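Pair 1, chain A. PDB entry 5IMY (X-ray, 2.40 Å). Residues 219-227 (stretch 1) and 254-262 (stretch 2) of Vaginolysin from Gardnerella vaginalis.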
# COMPACT_ATOMS: atom_id res chain seq x y z
N TYR A 219 0.15 46.32 5.25
CA TYR A 219 -0.40 46.91 6.47
C TYR A 219 -1.86 46.52 6.58
O TYR A 219 -2.48 46.06 5.62
CB TYR A 219 -0.24 48.43 6.48
CG TYR A 219 -0.80 49.11 5.24
CD1 TYR A 219 -2.14 49.43 5.14
CD2 TYR A 219 0.03 49.44 4.18
CE1 TYR A 219 -2.65 50.06 4.02
CE2 TYR A 219 -0.46 50.07 3.05
CZ TYR A 219 -1.80 50.37 2.98
OH TYR A 219 -2.30 50.99 1.85
N THR A 220 -2.41 46.71 7.78
CA THR A 220 -3.78 46.34 8.10
C THR A 220 -4.49 47.54 8.69
O THR A 220 -3.96 48.20 9.59
CB THR A 220 -3.81 45.16 9.08
OG1 THR A 220 -3.27 44.00 8.44
CG2 THR A 220 -5.23 44.87 9.54
N VAL A 221 -5.69 47.83 8.19
CA VAL A 221 -6.56 48.86 8.74
C VAL A 221 -7.56 48.16 9.65
O VAL A 221 -8.32 47.29 9.20
CB VAL A 221 -7.26 49.66 7.64
CG1 VAL A 221 -8.18 50.71 8.25
CG2 VAL A 221 -6.23 50.32 6.72
N SER A 222 -7.58 48.55 10.92
CA SER A 222 -8.37 47.87 11.93
C SER A 222 -9.37 48.83 12.57
O SER A 222 -9.21 50.06 12.52
CB SER A 222 -7.46 47.27 13.01
OG SER A 222 -8.22 46.85 14.13
N VAL A 223 -10.40 48.25 13.16
CA VAL A 223 -11.45 48.99 13.84
C VAL A 223 -11.20 48.92 15.34
O VAL A 223 -10.77 47.89 15.87
CB VAL A 223 -12.84 48.42 13.48
CG1 VAL A 223 -13.90 48.92 14.46
CG2 VAL A 223 -13.21 48.80 12.05
N ASP A 224 -11.49 50.01 16.04
CA ASP A 224 -11.29 50.08 17.48
C ASP A 224 -12.43 49.38 18.22
O ASP A 224 -13.54 49.22 17.70
CB ASP A 224 -11.18 51.53 17.94
CG ASP A 224 -9.74 51.95 18.21
OD1 ASP A 224 -8.95 51.11 18.69
OD2 ASP A 224 -9.41 53.12 17.94
N ALA A 225 -12.14 48.98 19.45
CA ALA A 225 -13.13 48.38 20.33
C ALA A 225 -14.36 49.29 20.43
O ALA A 225 -14.21 50.46 20.82
CB ALA A 225 -12.53 48.16 21.72
N PRO A 226 -15.55 48.82 20.08
CA PRO A 226 -16.75 49.67 20.16
C PRO A 226 -17.26 49.93 21.56
O PRO A 226 -18.32 50.54 21.69
CB PRO A 226 -17.79 48.87 19.35
CG PRO A 226 -17.02 47.89 18.55
CD PRO A 226 -15.84 47.55 19.39
N ASP A 227 -16.57 49.49 22.62
CA ASP A 227 -17.02 49.73 23.99
C ASP A 227 -18.33 49.02 24.27
O ASP A 227 -18.41 48.18 25.18
CB ASP A 227 -17.16 51.24 24.25
CG ASP A 227 -17.45 51.54 25.71
OD1 ASP A 227 -17.18 50.69 26.57
OD2 ASP A 227 -17.96 52.65 25.99
N VAL A 254 -22.42 40.99 12.17
CA VAL A 254 -20.96 40.98 12.24
C VAL A 254 -20.46 42.31 11.68
O VAL A 254 -21.18 43.01 10.96
CB VAL A 254 -20.33 39.80 11.47
CG1 VAL A 254 -20.89 38.48 11.96
CG2 VAL A 254 -20.57 39.95 9.97
N TYR A 255 -19.22 42.64 12.01
CA TYR A 255 -18.58 43.83 11.47
C TYR A 255 -17.16 43.51 11.04
O TYR A 255 -16.47 42.68 11.64
CB TYR A 255 -18.58 44.99 12.48
CG TYR A 255 -17.73 44.76 13.72
CD1 TYR A 255 -16.43 45.27 13.80
CD2 TYR A 255 -18.22 44.06 14.80
CE1 TYR A 255 -15.66 45.07 14.93
CE2 TYR A 255 -17.46 43.86 15.93
CZ TYR A 255 -16.18 44.36 15.99
OH TYR A 255 -15.42 44.16 17.12
N VAL A 256 -16.74 44.17 9.96
CA VAL A 256 -15.38 44.02 9.44
C VAL A 256 -14.41 44.63 10.44
O VAL A 256 -14.23 45.85 10.48
CB VAL A 256 -15.25 44.68 8.05
CG1 VAL A 256 -13.85 44.46 7.49
CG2 VAL A 256 -16.31 44.13 7.10
N SER A 257 -13.77 43.78 11.25
CA SER A 257 -12.88 44.29 12.29
C SER A 257 -11.57 44.81 11.70
O SER A 257 -10.97 45.73 12.26
CB SER A 257 -12.60 43.21 13.33
OG SER A 257 -12.87 41.92 12.81
N ASN A 258 -11.11 44.24 10.59
CA ASN A 258 -9.91 44.75 9.94
C ASN A 258 -9.89 44.30 8.49
O ASN A 258 -10.51 43.31 8.11
CB ASN A 258 -8.64 44.29 10.66
CG ASN A 258 -8.27 42.85 10.34
OD1 ASN A 258 -7.75 42.55 9.26
ND2 ASN A 258 -8.52 41.95 11.28
N VAL A 259 -9.15 45.06 7.68
CA VAL A 259 -8.94 44.76 6.27
C VAL A 259 -7.44 44.83 6.00
O VAL A 259 -6.79 45.82 6.35
CB VAL A 259 -9.70 45.73 5.35
CG1 VAL A 259 -9.31 45.53 3.89
CG2 VAL A 259 -11.20 45.55 5.53
N ALA A 260 -6.90 43.79 5.38
CA ALA A 260 -5.49 43.74 5.04
C ALA A 260 -5.29 44.32 3.65
O ALA A 260 -6.08 44.08 2.73
CB ALA A 260 -4.98 42.30 5.09
N TYR A 261 -4.22 45.10 3.50
CA TYR A 261 -3.88 45.74 2.24
C TYR A 261 -2.54 45.24 1.74
O TYR A 261 -1.61 45.04 2.53
CB TYR A 261 -3.84 47.27 2.39
CG TYR A 261 -5.20 47.89 2.61
CD1 TYR A 261 -5.88 48.51 1.57
CD2 TYR A 261 -5.81 47.86 3.85
CE1 TYR A 261 -7.12 49.08 1.76
CE2 TYR A 261 -7.06 48.42 4.06
CZ TYR A 261 -7.71 49.03 3.01
OH TYR A 261 -8.95 49.60 3.20
N GLY A 262 -2.44 45.02 0.44
CA GLY A 262 -1.19 44.59 -0.15
C GLY A 262 -1.32 44.00 -1.53
O GLY A 262 -1.90 44.63 -2.43

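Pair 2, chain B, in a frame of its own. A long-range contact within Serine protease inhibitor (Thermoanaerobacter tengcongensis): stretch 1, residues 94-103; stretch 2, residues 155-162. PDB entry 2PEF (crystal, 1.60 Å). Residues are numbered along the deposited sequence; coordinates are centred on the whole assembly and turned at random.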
# COMPACT_ATOMS: atom_id res chain seq x y z
N SER B 94 1.28 -8.91 -12.12
CA SER B 94 1.68 -10.15 -12.77
C SER B 94 1.07 -11.39 -12.14
O SER B 94 0.70 -11.38 -10.96
CB SER B 94 3.21 -10.28 -12.83
OG SER B 94 3.77 -10.29 -11.53
N ILE B 95 0.94 -12.43 -12.95
CA ILE B 95 0.55 -13.76 -12.50
C ILE B 95 1.67 -14.68 -12.93
O ILE B 95 2.22 -14.54 -14.03
CB ILE B 95 -0.78 -14.24 -13.16
CG1 ILE B 95 -1.83 -13.12 -13.22
CG2 ILE B 95 -1.31 -15.51 -12.48
CD1 ILE B 95 -2.36 -12.63 -11.88
N TRP B 96 2.03 -15.61 -12.05
CA TRP B 96 3.04 -16.62 -12.32
C TRP B 96 2.40 -17.96 -12.01
O TRP B 96 1.91 -18.17 -10.90
CB TRP B 96 4.27 -16.41 -11.43
CG TRP B 96 4.89 -15.05 -11.53
CD1 TRP B 96 4.40 -13.88 -11.02
CD2 TRP B 96 6.13 -14.72 -12.17
NE1 TRP B 96 5.24 -12.83 -11.32
CE2 TRP B 96 6.32 -13.32 -12.02
CE3 TRP B 96 7.10 -15.46 -12.85
CZ2 TRP B 96 7.44 -12.66 -12.52
CZ3 TRP B 96 8.21 -14.80 -13.36
CH2 TRP B 96 8.37 -13.41 -13.19
N PHE B 97 2.37 -18.86 -12.99
CA PHE B 97 1.78 -20.18 -12.79
C PHE B 97 2.68 -21.32 -13.27
O PHE B 97 3.42 -21.17 -14.25
CB PHE B 97 0.37 -20.29 -13.39
CG PHE B 97 0.33 -20.22 -14.89
CD1 PHE B 97 0.45 -21.38 -15.65
CD2 PHE B 97 0.16 -19.01 -15.55
CE1 PHE B 97 0.41 -21.33 -17.05
CE2 PHE B 97 0.12 -18.95 -16.94
CZ PHE B 97 0.24 -20.11 -17.69
N LYS B 98 2.61 -22.44 -12.56
CA LYS B 98 3.41 -23.62 -12.87
C LYS B 98 2.78 -24.41 -14.02
O LYS B 98 1.82 -25.14 -13.83
CB LYS B 98 3.56 -24.51 -11.63
CG LYS B 98 4.54 -25.65 -11.80
CD LYS B 98 4.71 -26.43 -10.51
CE LYS B 98 5.71 -27.55 -10.67
NZ LYS B 98 5.74 -28.42 -9.47
N GLU B 99 3.36 -24.24 -15.21
CA GLU B 99 2.82 -24.78 -16.46
C GLU B 99 2.50 -26.28 -16.45
O GLU B 99 1.52 -26.71 -17.06
CB GLU B 99 3.77 -24.46 -17.62
N ASN B 100 3.32 -27.06 -15.75
CA ASN B 100 3.15 -28.51 -15.70
C ASN B 100 1.96 -28.96 -14.86
O ASN B 100 1.34 -29.98 -15.15
CB ASN B 100 4.43 -29.18 -15.17
CG ASN B 100 5.56 -29.21 -16.20
OD1 ASN B 100 6.72 -29.36 -15.84
ND2 ASN B 100 5.21 -29.07 -17.47
N ASP B 101 1.64 -28.19 -13.82
CA ASP B 101 0.67 -28.61 -12.82
C ASP B 101 -0.61 -27.77 -12.79
O ASP B 101 -1.58 -28.13 -12.11
CB ASP B 101 1.32 -28.63 -11.43
CG ASP B 101 2.38 -29.71 -11.28
OD1 ASP B 101 2.47 -30.61 -12.15
OD2 ASP B 101 3.14 -29.66 -10.29
N PHE B 102 -0.63 -26.67 -13.53
CA PHE B 102 -1.77 -25.76 -13.50
C PHE B 102 -2.18 -25.22 -14.87
O PHE B 102 -1.35 -24.68 -15.61
CB PHE B 102 -1.50 -24.60 -12.53
CG PHE B 102 -2.68 -23.70 -12.32
CD1 PHE B 102 -3.69 -24.05 -11.43
CD2 PHE B 102 -2.79 -22.51 -13.03
CE1 PHE B 102 -4.79 -23.22 -11.25
CE2 PHE B 102 -3.89 -21.67 -12.84
CZ PHE B 102 -4.89 -22.03 -11.95
N MET B 103 -3.46 -25.36 -15.18
CA MET B 103 -4.04 -24.84 -16.41
C MET B 103 -4.99 -23.69 -16.08
O MET B 103 -6.11 -23.92 -15.61
CB MET B 103 -4.78 -25.94 -17.17
CG MET B 103 -5.27 -25.53 -18.54
N GLU B 155 4.28 -27.23 -3.05
CA GLU B 155 2.84 -27.15 -3.26
C GLU B 155 2.41 -25.99 -4.17
O GLU B 155 1.29 -25.99 -4.68
CB GLU B 155 2.10 -27.07 -1.92
N ASP B 156 3.30 -25.01 -4.35
CA ASP B 156 3.00 -23.78 -5.10
C ASP B 156 2.76 -24.00 -6.59
O ASP B 156 3.55 -24.67 -7.26
CB ASP B 156 4.13 -22.76 -4.92
CG ASP B 156 4.28 -22.29 -3.48
OD1 ASP B 156 3.37 -22.53 -2.67
OD2 ASP B 156 5.32 -21.66 -3.17
N VAL B 157 1.67 -23.43 -7.09
CA VAL B 157 1.35 -23.52 -8.52
C VAL B 157 1.01 -22.17 -9.16
O VAL B 157 1.11 -22.02 -10.37
CB VAL B 157 0.19 -24.51 -8.82
CG1 VAL B 157 0.64 -25.96 -8.59
CG2 VAL B 157 -1.04 -24.18 -8.01
N MET B 158 0.61 -21.19 -8.34
CA MET B 158 0.31 -19.85 -8.84
C MET B 158 0.61 -18.75 -7.84
O MET B 158 0.28 -18.86 -6.66
CB MET B 158 -1.15 -19.74 -9.32
CG MET B 158 -1.45 -18.39 -9.98
SD MET B 158 -3.19 -17.92 -10.07
CE MET B 158 -3.60 -18.52 -11.70
N TYR B 159 1.25 -17.68 -8.32
CA TYR B 159 1.43 -16.47 -7.55
C TYR B 159 0.77 -15.31 -8.28
O TYR B 159 0.79 -15.24 -9.52
CB TYR B 159 2.91 -16.13 -7.36
CG TYR B 159 3.78 -17.18 -6.71
CD1 TYR B 159 5.09 -17.37 -7.14
CD2 TYR B 159 3.31 -17.97 -5.65
CE1 TYR B 159 5.91 -18.32 -6.54
CE2 TYR B 159 4.13 -18.92 -5.05
CZ TYR B 159 5.43 -19.08 -5.50
OH TYR B 159 6.25 -20.02 -4.92
N LEU B 160 0.19 -14.38 -7.52
CA LEU B 160 -0.31 -13.12 -8.05
C LEU B 160 0.45 -12.02 -7.32
O LEU B 160 0.58 -12.04 -6.10
CB LEU B 160 -1.82 -12.99 -7.83
CG LEU B 160 -2.71 -14.11 -8.39
CD1 LEU B 160 -2.87 -15.26 -7.39
CD2 LEU B 160 -4.07 -13.57 -8.78
N ILE B 161 0.96 -11.06 -8.09
CA ILE B 161 1.82 -10.02 -7.52
C ILE B 161 1.45 -8.65 -8.08
O ILE B 161 1.28 -8.50 -9.29
CB ILE B 161 3.33 -10.28 -7.79
CG1 ILE B 161 3.74 -11.68 -7.29
CG2 ILE B 161 4.19 -9.21 -7.12
CD1 ILE B 161 5.10 -12.14 -7.76
N ASN B 162 1.32 -7.68 -7.19
CA ASN B 162 1.25 -6.28 -7.60
C ASN B 162 2.46 -5.50 -7.11
O ASN B 162 2.97 -5.76 -6.02
CB ASN B 162 -0.03 -5.63 -7.07
CG ASN B 162 0.01 -4.12 -7.18
OD1 ASN B 162 0.50 -3.44 -6.28
ND2 ASN B 162 -0.50 -3.59 -8.28

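The sharpest difference between the two pairs lies at one end of the ladder, on the same face of the same backbone. In pair 1, Tyr A219 and Tyr A261 pair across the strands with rings nearly parallel (planes at 18°) but slid apart, their centroids 5.5 Å away from one another, so the rings barely overlap. In pair 2 the matching residues are Ser B94 and Ile B161, and the aromatic bulk comes from two residues further along the strand, the next position on the same face, Trp B96. Its indole contacts the isoleucine: Trp B96 NE1 lies 3.6 Å from Ile B161 CD1. That nitrogen also donates a hydrogen bond to the serine hydroxyl, Trp B96 NE1 to Ser B94 OG, 2.9 Å. Pair 1 has a smaller residue at the tryptophan position, Val A221, whose CG2 meets Tyr A261 CE2 at 3.4 Å. Large and small side chains thus trade places along the first strand, while the contact across to the partner strand stays diagonal in both.

The scaffold beneath is common to both. Fourteen central residues superpose at 0.9 Å, and each pair is antiparallel, with strand directions at 162° in pair 1 and 172° in pair 2. Each uses five backbone hydrogen bonds in the same register. In pair 1 the bond from Tyr A219 N to Tyr A261 O is weak at 3.5 Å, whereas its equivalent, Ser B94 N to Ile B161 O, is 2.9 Å. The last rung is a single bond in both: Val A223 N donates to Ser A257 O, and Lys B98 N to Val B157 O, each at 2.7 Å.

The other face carries Thr A220, Ser A222, Asn A258 and Ala A260 in pair 1. It is modestly packed and partly polar; Thr A220 CG2 approaches Asn A258 OD1 at 3.4 Å. The corresponding Ile B95, Phe B97, Met B158 and Leu B160 make an apolar layer, with Ile B95 CD1 3.7 Å from Leu B160 CD2. Phe B102, which has no counterpart in pair 1, extends it, its CE2 lying 3.4 Å from Met B158 CE.

At the last rung and just past it the solutions diverge. Val A223 packs on Tyr A255 (CG1 to CE1, 4.3 Å), and Pro A226 CD comes within 4.1 Å of Tyr A255 OH. The matching Lys B98 instead turns the end of its chain away and forms a salt bridge, NZ to Asp B101 OD2, at 3.0 Å. The general principle is plain: backbone bonding sets the register, while side chains fill the faces in more than one way.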